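Local coordinates for protein transcriptional regulator, ROK family (Vibrio cholerae O1 biovar eltor, PDB 1Z05) that probably binds DNA as a zinc-containing transcriptional regulator of carbohydrate metabolism, being a homologue of Escherichia coli Mlc, at residues I54-L59 against A68-I73; L267-I272 against C279-Y284. All coordinates share one frame; numbering follows the deposited sequence.

Interaction 1 (I54-L59 against A68-I73); sequences ISRIDL and ASITKI
Ile70 meets Arg56 and Leu59 with its two branches. Its CG2 lies 4.0 Å from Arg56 CG and 3.9 Å from Arg56 O, while CD1, at the end of the other branch, reaches Leu59 CB at 4.4 Å. With CG1 beside the backbone N (chi1 -66°) and CG2 anti to it, the side chain presents one branch to each residue. The side chains of Arg56 and Ile70 run antiparallel past one another, and the extended chain of Arg56 carries NE to a water 3.1 Å away, which also donates to Thr71 O over 3.1 Å. The contact thus joins helix 56-63 to helix 67-79 across a short connection, as in the helix-turn-helix of the winged-helix DNA-binding domains found in Mlc-like ROK repressors; the later helix would probably be the recognition helix. Farther out, Arg56 NH2 forms a salt bridge with Glu85, a second hold on the guanidinium. Ser55 caps the start of helix 56-63, its OG accepting from Asp58 N at 3.1 Å with a fairly straight N-H...O angle of 163°. Helix 35-51 packs against the buried side chains, Leu47 and Ile48 touching Leu59 and Val44 touching Ile70.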
# COMPACT_ATOMS: atom_id res chain seq x y z
N ILE A 54 1.84 -11.14 31.87
CA ILE A 54 0.42 -11.10 31.54
C ILE A 54 -0.22 -12.47 31.76
O ILE A 54 0.38 -13.49 31.41
CB ILE A 54 0.19 -10.58 30.08
CG1 ILE A 54 -1.31 -10.42 29.77
CG2 ILE A 54 0.89 -11.48 29.05
CD1 ILE A 54 -1.61 -9.71 28.44
N SER A 55 -1.42 -12.49 32.32
CA SER A 55 -2.13 -13.74 32.59
C SER A 55 -2.77 -14.30 31.33
O SER A 55 -3.01 -13.57 30.36
CB SER A 55 -3.20 -13.54 33.65
OG SER A 55 -4.28 -12.78 33.15
N ARG A 56 -3.06 -15.60 31.35
CA ARG A 56 -3.72 -16.24 30.23
C ARG A 56 -5.12 -15.68 30.02
O ARG A 56 -5.57 -15.54 28.88
CB ARG A 56 -3.76 -17.76 30.43
CG ARG A 56 -2.45 -18.45 30.08
CD ARG A 56 -2.54 -19.94 30.33
NE ARG A 56 -1.28 -20.61 30.05
CZ ARG A 56 -0.22 -20.60 30.85
NH1 ARG A 56 -0.25 -19.93 32.00
NH2 ARG A 56 0.89 -21.24 30.50
N ILE A 57 -5.81 -15.36 31.11
CA ILE A 57 -7.14 -14.76 31.01
C ILE A 57 -7.08 -13.37 30.33
O ILE A 57 -7.90 -13.09 29.45
CB ILE A 57 -7.94 -14.80 32.36
CG1 ILE A 57 -9.43 -14.49 32.14
CG2 ILE A 57 -7.34 -13.88 33.42
CD1 ILE A 57 -10.19 -15.57 31.40
N ASP A 58 -6.10 -12.55 30.69
CA ASP A 58 -5.85 -11.26 30.03
C ASP A 58 -5.48 -11.41 28.54
O ASP A 58 -5.91 -10.60 27.71
CB ASP A 58 -4.75 -10.48 30.76
CG ASP A 58 -5.25 -9.78 32.01
OD1 ASP A 58 -6.32 -10.14 32.54
OD2 ASP A 58 -4.54 -8.85 32.48
N LEU A 59 -4.68 -12.42 28.22
CA LEU A 59 -4.36 -12.73 26.83
C LEU A 59 -5.61 -13.16 26.06
O LEU A 59 -5.80 -12.77 24.90
CB LEU A 59 -3.29 -13.82 26.73
CG LEU A 59 -1.85 -13.46 27.03
CD1 LEU A 59 -1.03 -14.76 27.15
CD2 LEU A 59 -1.27 -12.53 25.96
N ALA A 68 -8.98 -22.33 25.51
CA ALA A 68 -8.45 -23.54 24.87
C ALA A 68 -7.38 -23.21 23.82
O ALA A 68 -6.35 -23.90 23.75
CB ALA A 68 -9.58 -24.38 24.26
N SER A 69 -7.62 -22.17 23.03
CA SER A 69 -6.67 -21.74 22.01
C SER A 69 -5.46 -21.10 22.67
O SER A 69 -4.33 -21.37 22.27
CB SER A 69 -7.31 -20.74 21.05
OG SER A 69 -8.46 -21.29 20.44
N ILE A 70 -5.70 -20.25 23.67
CA ILE A 70 -4.61 -19.61 24.43
C ILE A 70 -3.71 -20.69 25.05
O ILE A 70 -2.50 -20.60 24.97
CB ILE A 70 -5.15 -18.62 25.52
CG1 ILE A 70 -5.86 -17.42 24.88
CG2 ILE A 70 -4.03 -18.14 26.47
CD1 ILE A 70 -5.02 -16.63 23.89
N THR A 71 -4.33 -21.71 25.63
CA THR A 71 -3.58 -22.82 26.25
C THR A 71 -2.66 -23.53 25.24
O THR A 71 -1.47 -23.70 25.51
CB THR A 71 -4.55 -23.80 26.94
OG1 THR A 71 -5.18 -23.12 28.03
CG2 THR A 71 -3.83 -25.05 27.46
N LYS A 72 -3.22 -23.92 24.09
CA LYS A 72 -2.46 -24.59 23.04
C LYS A 72 -1.31 -23.74 22.51
O LYS A 72 -0.20 -24.25 22.36
CB LYS A 72 -3.38 -25.03 21.89
CG LYS A 72 -4.27 -26.22 22.22
CD LYS A 72 -4.96 -26.82 20.99
CE LYS A 72 -6.13 -25.95 20.53
NZ LYS A 72 -7.08 -26.71 19.66
N ILE A 73 -1.56 -22.46 22.25
CA ILE A 73 -0.52 -21.55 21.77
C ILE A 73 0.59 -21.34 22.81
O ILE A 73 1.78 -21.48 22.48
CB ILE A 73 -1.10 -20.17 21.33
CG1 ILE A 73 -1.97 -20.34 20.07
CG2 ILE A 73 0.04 -19.18 21.07
CD1 ILE A 73 -3.01 -19.24 19.87
O HOH W 1 -0.60 -23.21 28.43

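Interaction 2 (L267-I272 against C279-Y284); sequences LGHIQI and CHCGNY. With ZN (zinc ion), chain B.
His269 turns its CG beside the backbone N (chi1 -55°), and Cys279 sends SG anti to its own N (chi1 -175°), which brings both to one zinc ion that Cys281 also binds. The metal lies 2.1 Å from His269 ND1, 2.5 Å from Cys279 SG and 2.3 Å from Cys281 SG; Cys286 supplies the fourth ligand, making a site of three cysteines and one histidine. Cys279 SG sits at the edge of the His269 ring, 3.6 Å from CE1, whereas Cys281 SG approaches that ring obliquely. A type I turn from Cys279 to Gly282 sets the two cysteines of a Cys-X-Cys-Gly sequence on one loop, as in the zinc site of ROK proteins, and Asn283 N donates to Cys281 SG over 3.6 Å, which would soften its negative charge. Farther along, the extended side chain of Gln271 uses NE2 to donate to Tyr284 O at 3.1 Å, the bond bent to 148° and the donor tilted from the carbonyl plane. Asn283 ND2 bonds to Arg383 O of the second subunit, whose Leu387 packs on Cys281, so the site adjoins the dimer interface. Both segments belong to the loop between strand 255-256 and helix 288-291; Glu288 of that helix touches His269 and Cys279, and helix 332-356 packs against Leu267, Ile270 and Ile272.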
# COMPACT_ATOMS: atom_id res chain seq x y z
N LEU A 267 11.74 7.69 -5.38
CA LEU A 267 11.52 9.11 -5.72
C LEU A 267 12.43 9.69 -6.79
O LEU A 267 12.15 10.76 -7.33
CB LEU A 267 11.65 9.98 -4.45
CG LEU A 267 10.80 9.61 -3.25
CD1 LEU A 267 11.19 10.46 -2.08
CD2 LEU A 267 9.34 9.79 -3.58
N GLY A 268 13.54 9.01 -7.08
CA GLY A 268 14.63 9.62 -7.85
C GLY A 268 14.32 10.01 -9.28
O GLY A 268 15.00 10.86 -9.85
N HIS A 269 13.32 9.37 -9.88
CA HIS A 269 12.98 9.65 -11.27
C HIS A 269 11.66 10.39 -11.48
O HIS A 269 11.14 10.45 -12.59
CB HIS A 269 13.13 8.41 -12.14
CG HIS A 269 14.50 7.82 -12.04
ND1 HIS A 269 15.58 8.31 -12.76
CD2 HIS A 269 14.99 6.82 -11.26
CE1 HIS A 269 16.66 7.61 -12.45
NE2 HIS A 269 16.33 6.70 -11.54
N ILE A 270 11.12 10.93 -10.39
CA ILE A 270 10.04 11.91 -10.48
C ILE A 270 10.61 13.19 -11.09
O ILE A 270 11.61 13.72 -10.60
CB ILE A 270 9.40 12.19 -9.09
CG1 ILE A 270 8.76 10.91 -8.52
CG2 ILE A 270 8.36 13.34 -9.19
CD1 ILE A 270 8.40 10.99 -7.03
N GLN A 271 10.00 13.66 -12.17
CA GLN A 271 10.41 14.91 -12.81
C GLN A 271 10.04 16.09 -11.93
O GLN A 271 8.87 16.34 -11.68
CB GLN A 271 9.80 15.06 -14.21
CG GLN A 271 10.47 16.16 -15.02
CD GLN A 271 9.81 16.39 -16.35
OE1 GLN A 271 8.74 17.00 -16.42
NE2 GLN A 271 10.45 15.94 -17.42
N ILE A 272 11.04 16.80 -11.41
CA ILE A 272 10.78 17.98 -10.56
C ILE A 272 11.13 19.29 -11.26
O ILE A 272 10.72 20.37 -10.82
CB ILE A 272 11.49 17.91 -9.17
CG1 ILE A 272 12.88 17.29 -9.26
CG2 ILE A 272 10.63 17.15 -8.14
CD1 ILE A 272 13.94 18.22 -9.76
N CYS A 279 19.18 13.03 -17.07
CA CYS A 279 19.43 12.01 -16.07
C CYS A 279 20.08 10.81 -16.73
O CYS A 279 19.99 10.64 -17.94
CB CYS A 279 18.10 11.60 -15.43
SG CYS A 279 18.20 10.45 -14.05
N HIS A 280 20.71 9.95 -15.93
CA HIS A 280 21.30 8.71 -16.43
C HIS A 280 20.24 7.81 -17.09
O HIS A 280 20.58 6.98 -17.93
CB HIS A 280 22.03 7.96 -15.31
CG HIS A 280 21.13 7.15 -14.42
ND1 HIS A 280 20.72 7.58 -13.18
CD2 HIS A 280 20.58 5.92 -14.59
CE1 HIS A 280 19.95 6.66 -12.63
NE2 HIS A 280 19.84 5.65 -13.47
N CYS A 281 18.98 8.00 -16.71
CA CYS A 281 17.86 7.24 -17.29
C CYS A 281 17.50 7.70 -18.71
O CYS A 281 16.80 7.00 -19.44
CB CYS A 281 16.64 7.29 -16.37
SG CYS A 281 15.72 8.84 -16.37
N GLY A 282 17.99 8.87 -19.10
CA GLY A 282 17.78 9.38 -20.46
C GLY A 282 16.73 10.47 -20.53
O GLY A 282 16.68 11.24 -21.49
N ASN A 283 15.90 10.53 -19.49
CA ASN A 283 14.93 11.61 -19.31
C ASN A 283 15.55 12.83 -18.64
O ASN A 283 16.67 12.75 -18.14
CB ASN A 283 13.71 11.11 -18.52
CG ASN A 283 12.80 10.23 -19.36
OD1 ASN A 283 12.69 10.41 -20.58
ND2 ASN A 283 12.14 9.27 -18.72
N TYR A 284 14.81 13.94 -18.62
CA TYR A 284 15.32 15.20 -18.11
C TYR A 284 14.60 15.67 -16.84
O TYR A 284 13.39 15.49 -16.71
CB TYR A 284 15.19 16.28 -19.19
CG TYR A 284 16.03 16.06 -20.44
CD1 TYR A 284 15.65 15.13 -21.41
CD2 TYR A 284 17.19 16.80 -20.65
CE1 TYR A 284 16.42 14.94 -22.57
CE2 TYR A 284 17.96 16.62 -21.80
CZ TYR A 284 17.57 15.70 -22.75
OH TYR A 284 18.35 15.53 -23.87
ZN ZN B . 15.84 9.80 -14.26

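From the N terminus, helix 35-51 leads into interaction 1, which closes a short loop of eight residues between 54-59 and 68-73 and pairs two successive helices. The chain then runs through strands 83-86 and 99-103 and on through the first five-stranded sheet before most of the second sheet is laid down. Only there does interaction 2 close its own loop, of six residues, between 267-272 and 279-284, ahead of helix 288-291. The two loops follow in series, neither nesting nor crossing. Their centres are 54 Å apart, on opposite sides of the chain's centre: one ties together the N-terminal helical region, the other a zinc-bound loop beside the second subunit.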